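Local coordinates for protein fumarate reductase iron-sulfur subunit (Mycolicibacterium smegmatis, PDB 7D6V) that probably carries electrons from the flavoprotein subunit through its 2Fe-2S, 4Fe-4S and 3Fe-4S clusters toward quinone in the succinate dehydrogenase Sdh1, at residues B[29-32]-B[33-37]; B[63-67]-B[68-72]; B[105-108]-B[109-113]. All coordinates share one frame; numbering follows the deposited sequence.

Contact 1 (B[29-32]-B[33-37]); sequences DGEV and VLDII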
loop_
_atom_site.group_PDB
_atom_site.type_symbol
_atom_site.label_atom_id
_atom_site.label_comp_id
_atom_site.label_asym_id
_atom_site.label_seq_id
_atom_site.Cartn_x
_atom_site.Cartn_y
_atom_site.Cartn_z
ATOM N N ASP B 29 -23.514 11.194 -3.811
ATOM C CA ASP B 29 -22.552 11.922 -2.995
ATOM C C ASP B 29 -21.663 10.952 -2.224
ATOM O O ASP B 29 -22.153 10.008 -1.601
ATOM C CB ASP B 29 -23.277 12.850 -2.025
ATOM C CG ASP B 29 -23.844 14.078 -2.703
ATOM O OD1 ASP B 29 -23.071 14.818 -3.346
ATOM O OD2 ASP B 29 -25.066 14.304 -2.592
ATOM N N GLY B 30 -20.357 11.188 -2.272
ATOM C CA GLY B 30 -19.415 10.398 -1.508
ATOM C C GLY B 30 -18.884 9.156 -2.186
ATOM O O GLY B 30 -18.353 8.278 -1.498
ATOM N N GLU B 31 -18.999 9.050 -3.504
ATOM C CA GLU B 31 -18.564 7.869 -4.232
ATOM C C GLU B 31 -17.290 8.163 -5.009
ATOM O O GLU B 31 -17.094 9.271 -5.506
ATOM C CB GLU B 31 -19.650 7.387 -5.190
ATOM C CG GLU B 31 -20.878 6.865 -4.488
ATOM C CD GLU B 31 -21.943 6.423 -5.452
ATOM O OE1 GLU B 31 -21.769 6.650 -6.666
ATOM O OE2 GLU B 31 -22.952 5.847 -5.001
ATOM N N VAL B 32 -16.413 7.163 -5.085
ATOM C CA VAL B 32 -15.187 7.258 -5.872
ATOM C C VAL B 32 -15.450 6.823 -7.307
ATOM O O VAL B 32 -16.519 6.293 -7.624
ATOM C CB VAL B 32 -14.038 6.442 -5.253
ATOM C CG1 VAL B 32 -13.596 7.064 -3.943
ATOM C CG2 VAL B 32 -14.437 4.997 -5.068
ATOM N N VAL B 33 -14.478 7.076 -8.186
ATOM C CA VAL B 33 -14.593 6.687 -9.589
ATOM C C VAL B 33 -14.808 5.183 -9.721
ATOM O O VAL B 33 -15.587 4.726 -10.569
ATOM C CB VAL B 33 -13.346 7.153 -10.366
ATOM C CG1 VAL B 33 -13.258 6.461 -11.711
ATOM C CG2 VAL B 33 -13.369 8.655 -10.545
ATOM N N LEU B 34 -14.123 4.391 -8.893
ATOM C CA LEU B 34 -14.239 2.940 -8.994
ATOM C C LEU B 34 -15.659 2.461 -8.717
ATOM O O LEU B 34 -16.104 1.477 -9.316
ATOM C CB LEU B 34 -13.252 2.267 -8.041
ATOM C CG LEU B 34 -13.055 0.761 -8.206
ATOM C CD1 LEU B 34 -12.783 0.405 -9.656
ATOM C CD2 LEU B 34 -11.935 0.263 -7.316
ATOM N N ASP B 35 -16.390 3.140 -7.829
ATOM C CA ASP B 35 -17.796 2.802 -7.622
ATOM C C ASP B 35 -18.613 3.045 -8.884
ATOM O O ASP B 35 -19.500 2.251 -9.223
ATOM C CB ASP B 35 -18.376 3.604 -6.458
ATOM C CG ASP B 35 -17.610 3.406 -5.170
ATOM O OD1 ASP B 35 -17.421 4.398 -4.435
ATOM O OD2 ASP B 35 -17.194 2.262 -4.889
ATOM N N ILE B 36 -18.340 4.145 -9.585
ATOM C CA ILE B 36 -19.048 4.433 -10.826
ATOM C C ILE B 36 -18.722 3.383 -11.879
ATOM O O ILE B 36 -19.592 2.961 -12.649
ATOM C CB ILE B 36 -18.708 5.854 -11.309
ATOM C CG1 ILE B 36 -18.731 6.832 -10.137
ATOM C CG2 ILE B 36 -19.677 6.299 -12.379
ATOM C CD1 ILE B 36 -20.086 6.991 -9.498
ATOM N N ILE B 37 -17.466 2.939 -11.921
ATOM C CA ILE B 37 -17.075 1.886 -12.853
ATOM C C ILE B 37 -17.792 0.584 -12.518
ATOM O O ILE B 37 -18.238 -0.143 -13.412
ATOM C CB ILE B 37 -15.545 1.714 -12.850
ATOM C CG1 ILE B 37 -14.865 3.017 -13.261
ATOM C CG2 ILE B 37 -15.128 0.593 -13.778
ATOM C CD1 ILE B 37 -15.092 3.402 -14.702
#

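Contact 2 (B[63-67]-B[68-72]); sequences SAEIN and GRPRL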
loop_
_atom_site.group_PDB
_atom_site.type_symbol
_atom_site.label_atom_id
_atom_site.label_comp_id
_atom_site.label_asym_id
_atom_site.label_seq_id
_atom_site.Cartn_x
_atom_site.Cartn_y
_atom_site.Cartn_z
ATOM N N SER B 63 -4.821 1.296 -10.651
ATOM C CA SER B 63 -4.149 2.428 -11.272
ATOM C C SER B 63 -4.731 2.702 -12.653
ATOM O O SER B 63 -4.862 1.793 -13.475
ATOM C CB SER B 63 -2.651 2.159 -11.377
ATOM O OG SER B 63 -2.089 1.906 -10.105
ATOM N N ALA B 64 -5.076 3.960 -12.908
ATOM C CA ALA B 64 -5.547 4.384 -14.219
ATOM C C ALA B 64 -5.157 5.843 -14.405
ATOM O O ALA B 64 -4.433 6.415 -13.589
ATOM C CB ALA B 64 -7.057 4.163 -14.358
ATOM N N GLU B 65 -5.628 6.449 -15.488
ATOM C CA GLU B 65 -5.454 7.881 -15.725
ATOM C C GLU B 65 -6.851 8.487 -15.768
ATOM O O GLU B 65 -7.569 8.345 -16.761
ATOM C CB GLU B 65 -4.664 8.132 -17.001
ATOM C CG GLU B 65 -3.272 7.526 -16.951
ATOM C CD GLU B 65 -2.414 7.911 -18.130
ATOM O OE1 GLU B 65 -2.821 8.806 -18.899
ATOM O OE2 GLU B 65 -1.330 7.318 -18.290
ATOM N N ILE B 66 -7.228 9.167 -14.684
ATOM C CA ILE B 66 -8.639 9.423 -14.417
ATOM C C ILE B 66 -9.171 10.557 -15.278
ATOM O O ILE B 66 -10.279 10.469 -15.815
ATOM C CB ILE B 66 -8.859 9.699 -12.920
ATOM C CG1 ILE B 66 -8.723 8.400 -12.131
ATOM C CG2 ILE B 66 -10.223 10.310 -12.686
ATOM C CD1 ILE B 66 -9.516 7.274 -12.718
ATOM N N ASN B 67 -8.440 11.660 -15.382
ATOM C CA ASN B 67 -8.828 12.710 -16.316
ATOM C C ASN B 67 -7.577 13.298 -16.963
ATOM O O ASN B 67 -7.422 14.512 -17.091
ATOM C CB ASN B 67 -9.678 13.764 -15.613
ATOM C CG ASN B 67 -10.422 14.646 -16.581
ATOM O OD1 ASN B 67 -10.284 14.508 -17.792
ATOM N ND2 ASN B 67 -11.245 15.540 -16.052
ATOM N N GLY B 68 -6.664 12.422 -17.372
ATOM C CA GLY B 68 -5.347 12.811 -17.811
ATOM C C GLY B 68 -4.270 12.652 -16.761
ATOM O O GLY B 68 -3.085 12.742 -17.095
ATOM N N ARG B 69 -4.651 12.412 -15.507
ATOM C CA ARG B 69 -3.737 12.314 -14.383
ATOM C C ARG B 69 -3.671 10.885 -13.877
ATOM O O ARG B 69 -4.719 10.277 -13.628
ATOM C CB ARG B 69 -4.183 13.236 -13.245
ATOM C CG ARG B 69 -4.805 14.540 -13.694
ATOM C CD ARG B 69 -3.750 15.506 -14.181
ATOM N NE ARG B 69 -2.812 15.854 -13.119
ATOM C CZ ARG B 69 -2.910 16.941 -12.363
ATOM N NH1 ARG B 69 -3.905 17.795 -12.551
ATOM N NH2 ARG B 69 -2.011 17.174 -11.420
ATOM N N PRO B 70 -2.477 10.318 -13.710
ATOM C CA PRO B 70 -2.370 8.981 -13.111
ATOM C C PRO B 70 -2.856 8.950 -11.671
ATOM O O PRO B 70 -2.267 9.580 -10.789
ATOM C CB PRO B 70 -0.869 8.678 -13.205
ATOM C CG PRO B 70 -0.364 9.578 -14.280
ATOM C CD PRO B 70 -1.173 10.825 -14.160
ATOM N N ARG B 71 -3.935 8.211 -11.427
ATOM C CA ARG B 71 -4.588 8.135 -10.132
ATOM C C ARG B 71 -4.926 6.687 -9.802
ATOM O O ARG B 71 -4.782 5.780 -10.626
ATOM C CB ARG B 71 -5.873 8.972 -10.102
ATOM C CG ARG B 71 -5.702 10.459 -10.333
ATOM C CD ARG B 71 -4.912 11.094 -9.215
ATOM N NE ARG B 71 -5.522 10.833 -7.916
ATOM C CZ ARG B 71 -6.488 11.568 -7.377
ATOM N NH1 ARG B 71 -6.968 12.619 -8.025
ATOM N NH2 ARG B 71 -6.976 11.245 -6.188
ATOM N N LEU B 72 -5.365 6.482 -8.563
ATOM C CA LEU B 72 -6.052 5.262 -8.168
ATOM C C LEU B 72 -7.552 5.494 -8.286
ATOM O O LEU B 72 -8.062 6.514 -7.816
ATOM C CB LEU B 72 -5.696 4.859 -6.738
ATOM C CG LEU B 72 -4.263 4.446 -6.416
ATOM C CD1 LEU B 72 -4.110 4.272 -4.920
ATOM C CD2 LEU B 72 -3.891 3.169 -7.143
#

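Contact 3 (B[105-108]-B[109-113]); sequences VSFN and YEKAR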
loop_
_atom_site.group_PDB
_atom_site.type_symbol
_atom_site.label_atom_id
_atom_site.label_comp_id
_atom_site.label_asym_id
_atom_site.label_seq_id
_atom_site.Cartn_x
_atom_site.Cartn_y
_atom_site.Cartn_z
ATOM N N VAL B 105 1.430 -4.789 -16.744
ATOM C CA VAL B 105 2.462 -4.298 -15.819
ATOM C C VAL B 105 3.316 -5.508 -15.460
ATOM O O VAL B 105 3.183 -6.132 -14.406
ATOM C CB VAL B 105 1.858 -3.598 -14.596
ATOM C CG1 VAL B 105 1.306 -2.246 -14.991
ATOM C CG2 VAL B 105 0.747 -4.436 -13.987
ATOM N N SER B 106 4.236 -5.836 -16.359
ATOM C CA SER B 106 5.210 -6.894 -16.133
ATOM C C SER B 106 6.641 -6.425 -16.305
ATOM O O SER B 106 7.556 -7.109 -15.832
ATOM C CB SER B 106 4.948 -8.078 -17.074
ATOM O OG SER B 106 5.428 -7.811 -18.378
ATOM N N PHE B 107 6.860 -5.293 -16.973
ATOM C CA PHE B 107 8.158 -4.635 -16.967
ATOM C C PHE B 107 8.627 -4.378 -15.540
ATOM O O PHE B 107 9.813 -4.531 -15.226
ATOM C CB PHE B 107 8.044 -3.339 -17.780
ATOM C CG PHE B 107 9.048 -2.282 -17.432
ATOM C CD1 PHE B 107 10.262 -2.220 -18.090
ATOM C CD2 PHE B 107 8.761 -1.322 -16.477
ATOM C CE1 PHE B 107 11.178 -1.240 -17.783
ATOM C CE2 PHE B 107 9.678 -0.344 -16.164
ATOM C CZ PHE B 107 10.886 -0.303 -16.819
ATOM N N ASN B 108 7.695 -4.025 -14.653
ATOM C CA ASN B 108 8.041 -3.781 -13.258
ATOM C C ASN B 108 8.488 -5.058 -12.559
ATOM O O ASN B 108 9.486 -5.059 -11.832
ATOM C CB ASN B 108 6.848 -3.163 -12.533
ATOM C CG ASN B 108 6.285 -1.967 -13.262
ATOM O OD1 ASN B 108 6.833 -0.873 -13.189
ATOM N ND2 ASN B 108 5.186 -2.169 -13.975
ATOM N N TYR B 109 7.769 -6.161 -12.766
ATOM C CA TYR B 109 8.161 -7.414 -12.136
ATOM C C TYR B 109 9.434 -7.985 -12.741
ATOM O O TYR B 109 10.137 -8.745 -12.070
ATOM C CB TYR B 109 7.015 -8.419 -12.224
ATOM C CG TYR B 109 5.831 -8.008 -11.384
ATOM C CD1 TYR B 109 5.793 -8.281 -10.026
ATOM C CD2 TYR B 109 4.764 -7.324 -11.944
ATOM C CE1 TYR B 109 4.721 -7.895 -9.253
ATOM C CE2 TYR B 109 3.689 -6.934 -11.178
ATOM C CZ TYR B 109 3.673 -7.224 -9.833
ATOM O OH TYR B 109 2.602 -6.839 -9.065
ATOM N N GLU B 110 9.749 -7.631 -13.988
ATOM C CA GLU B 110 11.035 -8.011 -14.560
ATOM C C GLU B 110 12.164 -7.181 -13.968
ATOM O O GLU B 110 13.261 -7.697 -13.729
ATOM C CB GLU B 110 10.992 -7.863 -16.079
ATOM C CG GLU B 110 10.505 -9.106 -16.795
ATOM C CD GLU B 110 9.640 -8.786 -17.995
ATOM O OE1 GLU B 110 8.729 -9.584 -18.298
ATOM O OE2 GLU B 110 9.867 -7.737 -18.636
ATOM N N LYS B 111 11.919 -5.891 -13.728
ATOM C CA LYS B 111 12.911 -5.055 -13.062
ATOM C C LYS B 111 13.114 -5.450 -11.608
ATOM O O LYS B 111 14.198 -5.222 -11.064
ATOM C CB LYS B 111 12.505 -3.582 -13.133
ATOM C CG LYS B 111 12.590 -2.969 -14.516
ATOM C CD LYS B 111 13.993 -3.064 -15.078
ATOM C CE LYS B 111 14.097 -2.360 -16.415
ATOM N NZ LYS B 111 15.490 -2.320 -16.930
ATOM N N ALA B 112 12.093 -6.022 -10.970
ATOM C CA ALA B 112 12.182 -6.329 -9.547
ATOM C C ALA B 112 13.235 -7.388 -9.246
ATOM O O ALA B 112 13.824 -7.371 -8.160
ATOM C CB ALA B 112 10.819 -6.781 -9.024
ATOM N N ARG B 113 13.492 -8.309 -10.173
ATOM C CA ARG B 113 14.425 -9.396 -9.918
ATOM C C ARG B 113 15.799 -9.158 -10.534
ATOM O O ARG B 113 16.597 -10.094 -10.628
ATOM C CB ARG B 113 13.849 -10.727 -10.399
ATOM C CG ARG B 113 13.340 -10.749 -11.813
ATOM C CD ARG B 113 12.344 -11.878 -11.973
ATOM N NE ARG B 113 12.420 -12.507 -13.286
ATOM C CZ ARG B 113 11.725 -13.582 -13.635
ATOM N NH1 ARG B 113 10.905 -14.151 -12.765
ATOM N NH2 ARG B 113 11.854 -14.092 -14.851
#

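Contact 1 (B[29-32]-B[33-37])
D35 folds back on V32 at the N-terminal end of helix 33-43, in the 2Fe-2S domain of the plant-type ferredoxin (beta-grasp) kind. V32 is the N-cap and D35 stands at N3. The bond from V32 N to D35 OD1 is the one a capping box would place at N3, but V32 has no side-chain oxygen to return it, so the box is not complete. Along the D35 side chain, CB lies 3.5 Å from V32 O. CG, turned beside its own backbone N (chi1 -57°), comes 3.6 Å from V32 CG2. OD1 accepts the V32 N-H at 3.0 Å on its anti side, 35° out of the carboxylate plane, while OD2 is the farther oxygen, 3.9 Å from V32 CG2. The V32 carbonyl starts the helical bonding, though only weakly, to D35 N and to I36 N.

E31 runs extended beyond CG and crosses I36 at about a right angle. Its carboxylate is directed mainly to R39, farther along the helix, in a salt bridge through OE1; OE2 takes a bond from N28. The L34 side chain lies about 4 Å from the 2Fe-2S cluster, beside W52 and C74, so this helix start lies close to the cluster. Subunit A covers the loop, its L257 packing on both E31 and D35, and its S258 bonding to G30 O. On the I36 side, CG1 comes 3.4 Å from V32 O, and CD1 ends against E31 OE1.

Contact 2 (B[63-67]-B[68-72])
Strands 63-65 and 70-72 run antiparallel with a marked twist, their directions 137° apart, as a short beta hairpin whose register pairs S63 with L72, A64 with R71 and E65 with P70. A64 and R71 form the hydrogen-bonded pair: A64 N gives to R71 O at 2.9 Å in a nearly straight line, and R71 N gives to A64 O, approaching out of the carbonyl plane. A third bond, I66 N to R69 O at 2.9 Å, draws the chain together at the foot of the connection through N67 and G68. G68 has a positive phi (99°), a conformation that glycine adopts readily.

On the face of S63, E65, P70 and L72, the serine hydroxyl lies 3.7 Å from L72 CD2, and the CG atoms of E65 and P70 are 4.4 Å apart. The P70 ring packs on L150, N153 and V154 of helix 150-154. E65 stretches beyond CG, and its OE2 is gripped by N153, by the backbone N of R93 and by R159 in a salt bridge. At the other end, S63 OG bonds to C148 O, next to the 4Fe-4S cluster, while the L72 side chain comes within about 4 Å of the 2Fe-2S cluster.

On the side of the hairpin where R71 lies, I66 meets it at about a right angle. I66 CG1 lies 3.5 Å from R71 CB, so only the aliphatic root of the arginine is used; bends at chi2 and chi3 lead its guanidinium away from the hairpin.

Backbone bonds therefore fix the register, whereas the polar ends of S63 and E65 are spent on neighbouring parts of the chain. With several donors gathered at OE2, the buried E65 carboxylate is probably stabilised as the anion.

Contact 3 (B[105-108]-B[109-113])
K111 sets its CG over one face of the F107 ring, one turn along helix 107-112, a CH-pi contact of the i, i+4 kind. K111 CG stands 4.1 Å from the ring centroid and 18° off the normal, offset toward the rim. With the chain bent at chi2 (-59°), CE passes the rim, 3.4 Å from F107 CE1, and the ammonium group continues to a weak bond with K165 O. The two side chains lie obliquely to each other, and F107 presents its ring there because its CG is anti to the backbone N (chi1 156°).

Y109 is turned quite differently. It offers an edge, not a face: V105 O sits in the plane of the ring, 3.2 Å from CD2 and 3.4 Å from CE2, and S106 CA also lies at the edge.

The backbone beneath follows the alpha-helical pattern, with bonds from E110 N to S106 O, from K111 N to F107 O and from A112 N to N108 O. S106 holds the N-cap position, but its hydroxyl makes no capping bond. E110 leans back over this end, its CB 3.5 Å from S106 O.

Within the fold, the short helix follows the hairpin of strands 97-99 and 102-103. N108, K111 and A112 pack on F173 of helix 171-181, and N108 OD1 accepts from Q152 of helix 150-154. V105 and Y109 meet L41 of subunit A, and the Y109 hydroxyl bonds to F42 O of that subunit, so the helix lies between the dicluster region and subunit A.

How the contacts relate
Contacts 1 and 2 are both buried, lie in the 2Fe-2S domain and each bring a leucine, L34 and L72, close to the same cluster; they also touch directly, V33 CG1 packing 4.0 Å from I66 CD1. Contact 3 is partly buried and lies across the chain's centre, about 21 Å from contact 2 and 30 Å from contact 1, centre to centre. Helix 150-154 connects it indirectly to contact 2, since it meets P70 and E65 of the hairpin and N108 of helix 107-112. Chemistry differs with place: a side-chain carboxylate of the first turn holds the N-cap N-H in contact 1, strand-to-strand backbone bonds set contact 2, and ring contacts mark contact 3. Subunit A borders contacts 1 and 3; the membrane anchor approaches contact 2.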